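PDB 5MUM: Bacint_00347, which acts as a glycoside hydrolase, probably a rhamnosidase that cleaves rhamnose-containing carbohydrates, built on a beta-propeller. Local coordinates for residues T227-C232 with I255-A260; T290-P295 with W312-V317. All coordinates share one frame; numbering follows the deposited sequence.

Contact 1: residues T227-C232 with I255-A260; sequences TNHDLC and IRYNNA
H229 places CG between its backbone N and carbonyl carbon (chi1 59°), while Y257 extends its ring with CG anti to the backbone N (chi1 178°); together these turns bring the imidazole to the phenol ring. The side chains cross at about a right angle, and Y257 CE1 lies 3.8 Å from H229 CE1, at the edge of the imidazole and near its plane. D230 OD2 comes to the edge of the tyrosine ring, 4.1 Å from Y257 CE1, with its carboxylate only modestly tilted from that ring. Imidazole and carboxylate are tied together: H229 ND1 donates to D230 OD2 at 2.7 Å, almost straight and in the ring plane, yet meeting the oxygen from above the carboxylate plane. OD2 also takes a salt bridge from R265, and H229 NE2 bonds E221, so both ring nitrogens have acidic partners that fix the ring's rotation. Replacing H229 by an alanine would probably cost D230 OD2 its imidazole donor, though not R265, strip E221 of its bond, and open a gap beside Y257 CE1. Further along, C232 SG packs on A260 CB at 3.8 Å, an apolar touch beside a tight turn in which A260 N bonds R256 O at 2.9 Å. The contact joins strand 228-236 to the loop leading into strand 261-264, its antiparallel neighbour, with C232 also touching W217 and W219 of strand 213-220 on the other flank.

Contact 2: residues T290-P295 with W312-V317; sequences TYWRDP and WQNRQV. With EDO (1,2-ethanediol), chain B.
W292 and N314 meet at the indole's benzene edge, where N314 OD1 lies 4.1 Å from W292 CZ2, near the ring plane. The two side chains cross at about a right angle and the amide is turned 58° from the indole, so this is a loose edge contact rather than a stack. W292 holds CG between its backbone N and carbonyl carbon (chi1 68°), which swings the ring across toward 312-317. Farther along, the carboxylate of D294 lies near the end of the Q316 side chain, with no hydrogen bond joining the two segments.

The next shell is ordered by R303, on the strand between them: its guanidinium makes a cation-pi contact with W292, hydrogen-bonds W292 O and forms a salt bridge with D294 OD1. One arginine thus steadies both the indole and the acid. W292 also packs on V305 and C264, and C264 touches N314 as well. At the start of 290-295, the hydroxyl of T290 lies beside a bound 1,2-ethanediol that also bonds Q204, although the modelled fit at T290 is doubtful. Backbone bonds pair W292 with Q301 on one side of strand 301-307, and R315 with I304 on the other. The contact therefore spans the second and fourth strands of a four-stranded antiparallel sheet, the blade architecture of a beta-propeller.

In the fold
Contact 1 closes before contact 2 opens along the chain, and their centres lie 16 Å apart. Contact 1 joins strand 228-236 to the loop entering strand 261-264, both strands of one four-stranded antiparallel sheet. Contact 2 lies on strands 286-292 and 312-316 of the next such sheet in sequence, with D294 in the loop that follows 286-292. The sheets pack against each other as successive propeller blades would. L231 CD1 lies 4.0 Å from T290 CG2, a direct apolar touch between the contacts, and W312 packs on A263 and meets Y233 edge-to-face. These touches tie the two adjacent blades together within the range of the BNR repeat family.

Contact 1: residues T227-C232 with I255-A260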
# COMPACT_ATOMS: atom_id res chain seq x y z
N THR A 227 -7.10 -19.71 -4.99
CA THR A 227 -7.13 -19.60 -6.42
C THR A 227 -6.48 -18.31 -6.92
O THR A 227 -6.59 -18.00 -8.08
CB THR A 227 -8.52 -19.76 -7.02
OG1 THR A 227 -9.33 -18.61 -6.73
CG2 THR A 227 -9.14 -21.05 -6.55
N ASN A 228 -5.79 -17.60 -6.04
CA ASN A 228 -4.87 -16.52 -6.47
C ASN A 228 -3.84 -17.14 -7.42
O ASN A 228 -3.27 -18.19 -7.11
CB ASN A 228 -4.12 -15.89 -5.29
CG ASN A 228 -4.96 -14.92 -4.46
OD1 ASN A 228 -6.05 -14.49 -4.85
ND2 ASN A 228 -4.42 -14.55 -3.30
N HIS A 229 -3.53 -16.44 -8.51
CA HIS A 229 -2.44 -16.84 -9.38
C HIS A 229 -1.89 -15.66 -10.17
O HIS A 229 -2.63 -14.74 -10.51
CB HIS A 229 -2.88 -17.90 -10.38
CG HIS A 229 -4.00 -17.48 -11.28
ND1 HIS A 229 -3.80 -17.07 -12.58
CD2 HIS A 229 -5.33 -17.42 -11.07
CE1 HIS A 229 -4.97 -16.76 -13.12
NE2 HIS A 229 -5.91 -17.01 -12.25
N ASP A 230 -0.59 -15.74 -10.42
CA ASP A 230 0.16 -14.86 -11.31
C ASP A 230 0.34 -13.46 -10.78
O ASP A 230 -0.34 -13.02 -9.82
CB ASP A 230 -0.48 -14.81 -12.69
CG ASP A 230 -0.56 -16.17 -13.33
OD1 ASP A 230 0.40 -16.94 -13.16
OD2 ASP A 230 -1.56 -16.47 -14.01
N LEU A 231 1.30 -12.78 -11.39
CA LEU A 231 1.56 -11.37 -11.11
C LEU A 231 1.67 -10.71 -12.45
O LEU A 231 2.48 -11.14 -13.30
CB LEU A 231 2.85 -11.19 -10.34
CG LEU A 231 2.80 -10.93 -8.87
CD1 LEU A 231 4.24 -10.91 -8.40
CD2 LEU A 231 2.07 -9.62 -8.56
N CYS A 232 0.82 -9.71 -12.64
CA CYS A 232 0.75 -8.94 -13.84
C CYS A 232 1.11 -7.48 -13.56
O CYS A 232 1.08 -7.03 -12.42
CB CYS A 232 -0.66 -9.01 -14.39
SG CYS A 232 -1.18 -10.72 -14.76
N ILE A 255 -7.45 -4.52 -19.59
CA ILE A 255 -6.42 -5.54 -19.50
C ILE A 255 -7.08 -6.80 -18.94
O ILE A 255 -7.62 -6.78 -17.83
CB ILE A 255 -5.27 -5.14 -18.58
CG1 ILE A 255 -4.69 -3.78 -19.01
CG2 ILE A 255 -4.21 -6.24 -18.58
CD1 ILE A 255 -3.64 -3.20 -18.11
N ARG A 256 -6.98 -7.88 -19.68
CA ARG A 256 -7.61 -9.15 -19.37
C ARG A 256 -6.56 -10.20 -19.17
O ARG A 256 -5.39 -9.97 -19.41
CB ARG A 256 -8.48 -9.54 -20.54
CG ARG A 256 -9.70 -8.67 -20.67
CD ARG A 256 -10.38 -8.83 -22.01
NE ARG A 256 -11.62 -8.07 -21.91
CZ ARG A 256 -12.19 -7.36 -22.87
NH1 ARG A 256 -11.68 -7.29 -24.10
NH2 ARG A 256 -13.32 -6.72 -22.58
N TYR A 257 -7.00 -11.37 -18.75
CA TYR A 257 -6.10 -12.50 -18.58
C TYR A 257 -5.21 -12.73 -19.83
O TYR A 257 -4.00 -12.94 -19.72
CB TYR A 257 -6.92 -13.73 -18.21
CG TYR A 257 -6.10 -14.97 -18.07
CD1 TYR A 257 -5.24 -15.13 -17.01
CD2 TYR A 257 -6.22 -16.01 -19.01
CE1 TYR A 257 -4.46 -16.27 -16.89
CE2 TYR A 257 -5.42 -17.15 -18.91
CZ TYR A 257 -4.55 -17.27 -17.85
OH TYR A 257 -3.78 -18.41 -17.75
N ASN A 258 -5.83 -12.65 -21.00
CA ASN A 258 -5.17 -12.99 -22.26
C ASN A 258 -4.12 -12.00 -22.67
O ASN A 258 -3.11 -12.41 -23.19
CB ASN A 258 -6.19 -13.21 -23.41
CG ASN A 258 -6.73 -11.92 -23.96
OD1 ASN A 258 -6.23 -11.42 -24.98
ND2 ASN A 258 -7.73 -11.35 -23.29
N ASN A 259 -4.32 -10.70 -22.41
CA ASN A 259 -3.39 -9.68 -22.89
C ASN A 259 -2.52 -9.03 -21.81
O ASN A 259 -1.62 -8.25 -22.14
CB ASN A 259 -4.10 -8.61 -23.72
CG ASN A 259 -5.07 -7.75 -22.91
OD1 ASN A 259 -5.68 -8.24 -22.00
ND2 ASN A 259 -5.17 -6.46 -23.24
N ALA A 260 -2.73 -9.37 -20.53
CA ALA A 260 -1.84 -8.88 -19.47
C ALA A 260 -0.38 -9.26 -19.67
O ALA A 260 -0.05 -10.31 -20.20
CB ALA A 260 -2.29 -9.42 -18.12

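Contact 2: residues T290-P295 with W312-V317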
# COMPACT_ATOMS: atom_id res chain seq x y z
N THR A 290 6.06 -9.72 -2.62
CA THR A 290 4.98 -10.58 -2.24
C THR A 290 5.54 -11.85 -1.60
O THR A 290 6.71 -11.92 -1.24
CB THR A 290 4.09 -10.88 -3.44
OG1 THR A 290 2.95 -11.64 -3.01
CG2 THR A 290 4.87 -11.57 -4.56
N TYR A 291 4.69 -12.85 -1.42
CA TYR A 291 5.20 -14.14 -1.06
C TYR A 291 4.37 -15.23 -1.69
O TYR A 291 3.20 -15.01 -2.04
CB TYR A 291 5.25 -14.30 0.46
CG TYR A 291 3.95 -14.18 1.20
CD1 TYR A 291 3.00 -15.20 1.19
CD2 TYR A 291 3.68 -13.06 1.99
CE1 TYR A 291 1.83 -15.12 1.92
CE2 TYR A 291 2.51 -12.96 2.74
CZ TYR A 291 1.59 -14.01 2.69
OH TYR A 291 0.43 -13.94 3.40
N TRP A 292 5.00 -16.38 -1.84
CA TRP A 292 4.32 -17.60 -2.26
C TRP A 292 5.19 -18.77 -1.91
O TRP A 292 6.33 -18.61 -1.47
CB TRP A 292 3.98 -17.57 -3.75
CG TRP A 292 5.13 -17.64 -4.68
CD1 TRP A 292 5.83 -18.74 -5.04
CD2 TRP A 292 5.70 -16.54 -5.39
NE1 TRP A 292 6.80 -18.41 -5.92
CE2 TRP A 292 6.74 -17.06 -6.18
CE3 TRP A 292 5.43 -15.18 -5.43
CZ2 TRP A 292 7.54 -16.27 -6.99
CZ3 TRP A 292 6.21 -14.36 -6.28
CH2 TRP A 292 7.25 -14.92 -7.05
N ARG A 293 4.65 -19.96 -2.15
CA ARG A 293 5.26 -21.20 -1.81
C ARG A 293 5.66 -21.96 -3.10
O ARG A 293 4.88 -22.04 -4.04
CB ARG A 293 4.22 -22.02 -1.06
CG ARG A 293 4.78 -23.12 -0.24
CD ARG A 293 4.06 -24.40 -0.45
NE ARG A 293 2.65 -24.35 -0.61
CZ ARG A 293 1.97 -24.61 -1.73
NH1 ARG A 293 2.56 -24.90 -2.94
NH2 ARG A 293 0.67 -24.57 -1.64
N ASP A 294 6.87 -22.50 -3.12
CA ASP A 294 7.34 -23.31 -4.26
C ASP A 294 6.54 -24.61 -4.32
O ASP A 294 6.11 -25.11 -3.31
CB ASP A 294 8.80 -23.74 -4.12
CG ASP A 294 9.79 -22.62 -4.33
OD1 ASP A 294 9.44 -21.53 -4.79
OD2 ASP A 294 10.97 -22.85 -4.01
N PRO A 295 6.41 -25.21 -5.51
CA PRO A 295 5.69 -26.49 -5.59
C PRO A 295 6.21 -27.61 -4.68
O PRO A 295 5.43 -28.43 -4.14
CB PRO A 295 5.83 -26.85 -7.06
CG PRO A 295 5.88 -25.52 -7.73
CD PRO A 295 6.79 -24.72 -6.83
N TRP A 312 11.90 -9.44 -16.69
CA TRP A 312 11.38 -9.72 -15.37
C TRP A 312 12.23 -10.78 -14.71
O TRP A 312 12.67 -11.76 -15.36
CB TRP A 312 9.96 -10.23 -15.44
CG TRP A 312 8.99 -9.20 -15.80
CD1 TRP A 312 8.40 -9.02 -17.02
CD2 TRP A 312 8.50 -8.18 -14.95
NE1 TRP A 312 7.60 -7.93 -16.98
CE2 TRP A 312 7.61 -7.40 -15.72
CE3 TRP A 312 8.69 -7.85 -13.59
CZ2 TRP A 312 6.91 -6.33 -15.19
CZ3 TRP A 312 8.01 -6.77 -13.07
CH2 TRP A 312 7.12 -6.02 -13.87
N GLN A 313 12.46 -10.61 -13.43
CA GLN A 313 13.17 -11.59 -12.64
C GLN A 313 12.42 -11.72 -11.33
O GLN A 313 11.64 -10.84 -10.97
CB GLN A 313 14.58 -11.11 -12.36
CG GLN A 313 15.44 -11.04 -13.62
CD GLN A 313 16.86 -10.62 -13.29
OE1 GLN A 313 17.23 -9.45 -13.41
NE2 GLN A 313 17.61 -11.54 -12.75
N ASN A 314 12.67 -12.82 -10.65
CA ASN A 314 12.17 -13.02 -9.32
C ASN A 314 13.23 -13.70 -8.46
O ASN A 314 14.07 -14.45 -8.95
CB ASN A 314 10.83 -13.75 -9.31
CG ASN A 314 10.91 -15.19 -9.75
OD1 ASN A 314 11.10 -16.09 -8.93
ND2 ASN A 314 10.73 -15.43 -11.04
N ARG A 315 13.18 -13.42 -7.16
CA ARG A 315 14.14 -13.95 -6.25
C ARG A 315 13.48 -14.13 -4.87
O ARG A 315 12.63 -13.33 -4.45
CB ARG A 315 15.30 -13.00 -6.15
CG ARG A 315 16.42 -13.48 -5.27
CD ARG A 315 17.55 -12.46 -5.25
NE ARG A 315 18.60 -12.97 -4.39
CZ ARG A 315 19.61 -12.29 -3.90
NH1 ARG A 315 19.79 -11.00 -4.16
NH2 ARG A 315 20.47 -12.93 -3.12
N GLN A 316 13.91 -15.17 -4.19
CA GLN A 316 13.48 -15.47 -2.86
C GLN A 316 14.26 -14.55 -1.93
O GLN A 316 15.50 -14.42 -2.04
CB GLN A 316 13.70 -16.95 -2.55
CG GLN A 316 13.09 -17.37 -1.22
CD GLN A 316 13.19 -18.83 -0.90
OE1 GLN A 316 13.63 -19.22 0.21
NE2 GLN A 316 12.74 -19.67 -1.82
N VAL A 317 13.56 -13.92 -1.02
CA VAL A 317 14.18 -12.96 -0.10
C VAL A 317 14.47 -13.62 1.23
O VAL A 317 15.52 -13.37 1.83
CB VAL A 317 13.25 -11.77 0.09
CG1 VAL A 317 13.79 -10.74 1.09
CG2 VAL A 317 12.97 -11.14 -1.25
C1 EDO B . 1.20 -9.26 -4.74
O1 EDO B . 0.26 -8.75 -5.59
C2 EDO B . 0.63 -10.54 -4.27
O2 EDO B . 1.25 -11.63 -4.91